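Long-range contact in bacteriophage virulence determinant (PDB 6GGR), which is a zinc-binding virulence determinant of the PipA family, probably a metalloprotease that cleaves host NF-κB transcription factors: residues D80-L91 against Y190-M198. Sequence-based numbering, arbitrary orientation.
Sequences DAYTQSGTFRRL and YTNIILKEM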
loop_
_atom_site.group_PDB
_atom_site.type_symbol
_atom_site.label_atom_id
_atom_site.label_comp_id
_atom_site.label_asym_id
_atom_site.label_seq_id
_atom_site.Cartn_x
_atom_site.Cartn_y
_atom_site.Cartn_z
ATOM N N ASP B 80 -10.796 -21.865 7.523
ATOM C CA ASP B 80 -11.630 -21.295 8.579
ATOM C C ASP B 80 -12.719 -20.402 8.002
ATOM O O ASP B 80 -13.870 -20.446 8.452
ATOM C CB ASP B 80 -10.771 -20.504 9.565
ATOM C CG ASP B 80 -9.934 -21.393 10.458
ATOM O OD1 ASP B 80 -10.307 -22.570 10.652
ATOM O OD2 ASP B 80 -8.904 -20.912 10.973
ATOM N N ALA B 81 -12.374 -19.573 7.015
ATOM C CA ALA B 81 -13.351 -18.648 6.453
ATOM C C ALA B 81 -14.488 -19.393 5.767
ATOM O O ALA B 81 -15.654 -18.991 5.866
ATOM C CB ALA B 81 -12.671 -17.702 5.467
ATOM N N TYR B 82 -14.173 -20.479 5.063
ATOM C CA TYR B 82 -15.214 -21.221 4.359
ATOM C C TYR B 82 -16.103 -21.988 5.330
ATOM O O TYR B 82 -17.321 -22.070 5.132
ATOM C CB TYR B 82 -14.581 -22.171 3.348
ATOM C CG TYR B 82 -15.526 -22.610 2.252
ATOM C CD1 TYR B 82 -15.712 -21.832 1.118
ATOM C CD2 TYR B 82 -16.235 -23.797 2.355
ATOM C CE1 TYR B 82 -16.574 -22.227 0.116
ATOM C CE2 TYR B 82 -17.095 -24.203 1.357
ATOM C CZ TYR B 82 -17.263 -23.413 0.242
ATOM O OH TYR B 82 -18.124 -23.819 -0.750
ATOM N N THR B 83 -15.517 -22.561 6.383
ATOM C CA THR B 83 -16.312 -23.314 7.345
ATOM C C THR B 83 -17.190 -22.399 8.191
ATOM O O THR B 83 -18.250 -22.827 8.660
ATOM C CB THR B 83 -15.402 -24.141 8.258
ATOM O OG1 THR B 83 -14.489 -23.276 8.947
ATOM C CG2 THR B 83 -14.617 -25.162 7.457
ATOM N N GLN B 84 -16.780 -21.143 8.385
ATOM C CA GLN B 84 -17.411 -20.269 9.365
ATOM C C GLN B 84 -18.242 -19.141 8.767
ATOM O O GLN B 84 -19.148 -18.647 9.446
ATOM C CB GLN B 84 -16.343 -19.648 10.282
ATOM C CG GLN B 84 -15.594 -20.667 11.129
ATOM C CD GLN B 84 -14.449 -20.053 11.917
ATOM O OE1 GLN B 84 -13.282 -20.176 11.539
ATOM N NE2 GLN B 84 -14.777 -19.396 13.022
ATOM N N SER B 85 -17.929 -18.721 7.554
ATOM C CA SER B 85 -18.605 -17.601 6.941
ATOM C C SER B 85 -19.390 -17.916 5.707
ATOM O O SER B 85 -18.859 -18.242 4.712
ATOM C CB SER B 85 -17.593 -16.481 6.578
ATOM O OG SER B 85 -18.190 -15.408 5.980
ATOM N N GLY B 86 -20.684 -17.749 5.780
ATOM C CA GLY B 86 -21.507 -17.941 4.601
ATOM C C GLY B 86 -21.296 -16.871 3.551
ATOM O O GLY B 86 -21.437 -17.134 2.354
ATOM N N THR B 87 -20.968 -15.650 3.976
ATOM C CA THR B 87 -20.640 -14.604 3.014
ATOM C C THR B 87 -19.412 -14.986 2.199
ATOM O O THR B 87 -19.395 -14.820 0.974
ATOM C CB THR B 87 -20.421 -13.274 3.738
ATOM O OG1 THR B 87 -21.658 -12.840 4.318
ATOM C CG2 THR B 87 -19.905 -12.193 2.780
ATOM N N PHE B 88 -18.379 -15.513 2.861
ATOM C CA PHE B 88 -17.175 -15.925 2.145
ATOM C C PHE B 88 -17.447 -17.123 1.245
ATOM O O PHE B 88 -16.872 -17.227 0.154
ATOM C CB PHE B 88 -16.059 -16.248 3.135
ATOM C CG PHE B 88 -14.811 -16.758 2.482
ATOM C CD1 PHE B 88 -13.831 -15.881 2.048
ATOM C CD2 PHE B 88 -14.617 -18.113 2.298
ATOM C CE1 PHE B 88 -12.684 -16.351 1.444
ATOM C CE2 PHE B 88 -13.472 -18.586 1.691
ATOM C CZ PHE B 88 -12.506 -17.707 1.266
ATOM N N ARG B 89 -18.304 -18.046 1.689
ATOM C CA ARG B 89 -18.670 -19.173 0.839
ATOM C C ARG B 89 -19.282 -18.696 -0.474
ATOM O O ARG B 89 -19.080 -19.328 -1.516
ATOM C CB ARG B 89 -19.637 -20.109 1.577
ATOM C CG ARG B 89 -18.987 -20.922 2.699
ATOM C CD ARG B 89 -19.857 -22.101 3.155
ATOM N NE ARG B 89 -21.059 -21.690 3.881
ATOM C CZ ARG B 89 -21.099 -21.412 5.182
ATOM N NH1 ARG B 89 -19.997 -21.487 5.921
ATOM N NH2 ARG B 89 -22.244 -21.049 5.748
ATOM N N ARG B 90 -20.016 -17.581 -0.448
ATOM C CA ARG B 90 -20.616 -17.052 -1.670
ATOM C C ARG B 90 -19.548 -16.556 -2.637
ATOM O O ARG B 90 -19.552 -16.907 -3.823
ATOM C CB ARG B 90 -21.591 -15.924 -1.332
ATOM C CG ARG B 90 -22.828 -16.376 -0.573
ATOM C CD ARG B 90 -23.939 -15.333 -0.609
ATOM N NE ARG B 90 -23.643 -14.153 0.208
ATOM C CZ ARG B 90 -23.142 -13.010 -0.250
ATOM N NH1 ARG B 90 -22.861 -12.857 -1.537
ATOM N NH2 ARG B 90 -22.919 -12.002 0.586
ATOM N N LEU B 91 -18.627 -15.724 -2.150
ATOM C CA LEU B 91 -17.561 -15.223 -3.010
ATOM C C LEU B 91 -16.723 -16.373 -3.555
ATOM O O LEU B 91 -16.468 -16.453 -4.761
ATOM C CB LEU B 91 -16.699 -14.227 -2.233
ATOM C CG LEU B 91 -17.474 -13.080 -1.573
ATOM C CD1 LEU B 91 -16.526 -12.136 -0.862
ATOM C CD2 LEU B 91 -18.316 -12.324 -2.591
ATOM N N TYR B 190 -17.027 -6.362 2.590
ATOM C CA TYR B 190 -16.947 -7.820 2.565
ATOM C C TYR B 190 -16.025 -8.335 3.661
ATOM O O TYR B 190 -16.377 -9.254 4.409
ATOM C CB TYR B 190 -16.445 -8.299 1.199
ATOM C CG TYR B 190 -17.511 -8.550 0.157
ATOM C CD1 TYR B 190 -18.679 -9.236 0.468
ATOM C CD2 TYR B 190 -17.337 -8.116 -1.150
ATOM C CE1 TYR B 190 -19.646 -9.475 -0.493
ATOM C CE2 TYR B 190 -18.300 -8.346 -2.117
ATOM C CZ TYR B 190 -19.450 -9.026 -1.783
ATOM O OH TYR B 190 -20.407 -9.256 -2.745
ATOM N N THR B 191 -14.826 -7.755 3.762
ATOM C CA THR B 191 -13.864 -8.216 4.755
ATOM C C THR B 191 -14.417 -8.052 6.165
ATOM O O THR B 191 -14.300 -8.964 6.992
ATOM C CB THR B 191 -12.540 -7.464 4.587
ATOM O OG1 THR B 191 -12.028 -7.693 3.266
ATOM C CG2 THR B 191 -11.507 -7.934 5.596
ATOM N N ASN B 192 -15.046 -6.908 6.455
ATOM C CA ASN B 192 -15.648 -6.709 7.772
ATOM C C ASN B 192 -16.656 -7.808 8.089
ATOM O O ASN B 192 -16.670 -8.357 9.197
ATOM C CB ASN B 192 -16.330 -5.344 7.848
ATOM C CG ASN B 192 -15.343 -4.193 7.964
ATOM O OD1 ASN B 192 -14.161 -4.387 8.245
ATOM N ND2 ASN B 192 -15.840 -2.979 7.769
ATOM N N ILE B 193 -17.526 -8.127 7.128
ATOM C CA ILE B 193 -18.601 -9.089 7.366
ATOM C C ILE B 193 -18.036 -10.492 7.548
ATOM O O ILE B 193 -18.449 -11.235 8.446
ATOM C CB ILE B 193 -19.614 -9.048 6.211
ATOM C CG1 ILE B 193 -20.262 -7.665 6.126
ATOM C CG2 ILE B 193 -20.680 -10.136 6.394
ATOM C CD1 ILE B 193 -21.030 -7.423 4.838
ATOM N N ILE B 194 -17.108 -10.884 6.674
ATOM C CA ILE B 194 -16.512 -12.215 6.749
ATOM C C ILE B 194 -15.841 -12.417 8.102
ATOM O O ILE B 194 -16.043 -13.438 8.771
ATOM C CB ILE B 194 -15.522 -12.412 5.588
ATOM C CG1 ILE B 194 -16.277 -12.406 4.258
ATOM C CG2 ILE B 194 -14.735 -13.713 5.748
ATOM C CD1 ILE B 194 -15.378 -12.283 3.044
ATOM N N LEU B 195 -15.037 -11.441 8.527
ATOM C CA LEU B 195 -14.312 -11.574 9.786
ATOM C C LEU B 195 -15.266 -11.704 10.968
ATOM O O LEU B 195 -15.037 -12.519 11.870
ATOM C CB LEU B 195 -13.380 -10.379 9.983
ATOM C CG LEU B 195 -11.925 -10.597 9.551
ATOM C CD1 LEU B 195 -11.838 -10.940 8.079
ATOM C CD2 LEU B 195 -11.094 -9.365 9.862
ATOM N N LYS B 196 -16.333 -10.905 10.996
ATOM C CA LYS B 196 -17.316 -11.058 12.067
ATOM C C LYS B 196 -17.994 -12.419 11.999
ATOM O O LYS B 196 -18.276 -13.031 13.035
ATOM C CB LYS B 196 -18.357 -9.940 12.006
ATOM C CG LYS B 196 -17.851 -8.581 12.475
ATOM C CD LYS B 196 -17.390 -8.615 13.928
ATOM C CE LYS B 196 -17.048 -7.222 14.436
ATOM N NZ LYS B 196 -16.399 -7.254 15.781
ATOM N N GLU B 197 -18.270 -12.906 10.787
ATOM C CA GLU B 197 -18.831 -14.245 10.642
ATOM C C GLU B 197 -17.855 -15.323 11.096
ATOM O O GLU B 197 -18.290 -16.418 11.473
ATOM C CB GLU B 197 -19.245 -14.489 9.189
ATOM C CG GLU B 197 -20.466 -13.691 8.741
ATOM C CD GLU B 197 -20.882 -13.995 7.306
ATOM O OE1 GLU B 197 -20.186 -14.780 6.631
ATOM O OE2 GLU B 197 -21.911 -13.450 6.854
ATOM N N MET B 198 -16.552 -15.038 11.067
ATOM C CA MET B 198 -15.524 -15.964 11.527
ATOM C C MET B 198 -15.290 -15.892 13.030
ATOM O O MET B 198 -14.462 -16.650 13.546
ATOM C CB MET B 198 -14.196 -15.681 10.811
ATOM C CG MET B 198 -14.201 -15.963 9.320
ATOM S SD MET B 198 -12.664 -15.441 8.538
ATOM C CE MET B 198 -11.554 -16.703 9.157
HETATM O O HOH W 1 -11.917 -17.540 13.258
#
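Asp80 and Ala81 receive the thioether of Met198, which bends at its last torsion (chi3 73°) to lay the methyl against the helix backbone: CE of Met198 lies 3.7 Å from Ala81 N, and SD of Met198 3.8 Å from Ala81 CB. One turn on, the extended side chain of Gln84 brings NE2 to 2.8 Å from Met198 O, and a water that donates to the same carbonyl reaches Gln84 OE1 weakly. Ser85 is the break between helices 64-84 and 86-100. Glu197, extended beyond CG, reaches across from the last turn of helix 186-197 to the first turn of helix 86-100, where its negative charge would suit the positive end of the helix dipole. Thr87 OG1 donates to Glu197 OE2 at 2.6 Å, on the syn side but 33° out of the carboxylate plane. Ser85 OG, as N-cap, accepts from Phe88 N, and Thr87 N donates to Glu197 OE1; both bonds are less certain, because OG and OE1 are modelled implausibly close. The Thr87 side chain is a knob in a hole formed by Tyr190, Ile193, Ile194 and Glu197; its CG2 packs 3.9 Å from Ile194 CG1. Val169 touches both Tyr190 and Ile194 from helix 160-173, which carries the zinc-binding residues His166 and His170, although no zinc is bound to this chain here. The axes of segments 86-91 and 190-197 come within 8.8 Å, their N-to-C directions 128° apart. Phe88 meets Ile194 through CB, 3.9 Å from Ile194 CG2, while Ile194 CD1 lies at the edge of the Phe88 ring. Arg90 NH2 comes to the edge of the Tyr190 ring; Arg90 NH1 is hydrogen-bonded to Ala33 O and salt-bridged to Asp30, which also bonds Tyr190 OH. Leu91 lies over one face of that ring, with CD1 making a CH-pi contact 3.9 Å from the Tyr190 centroid.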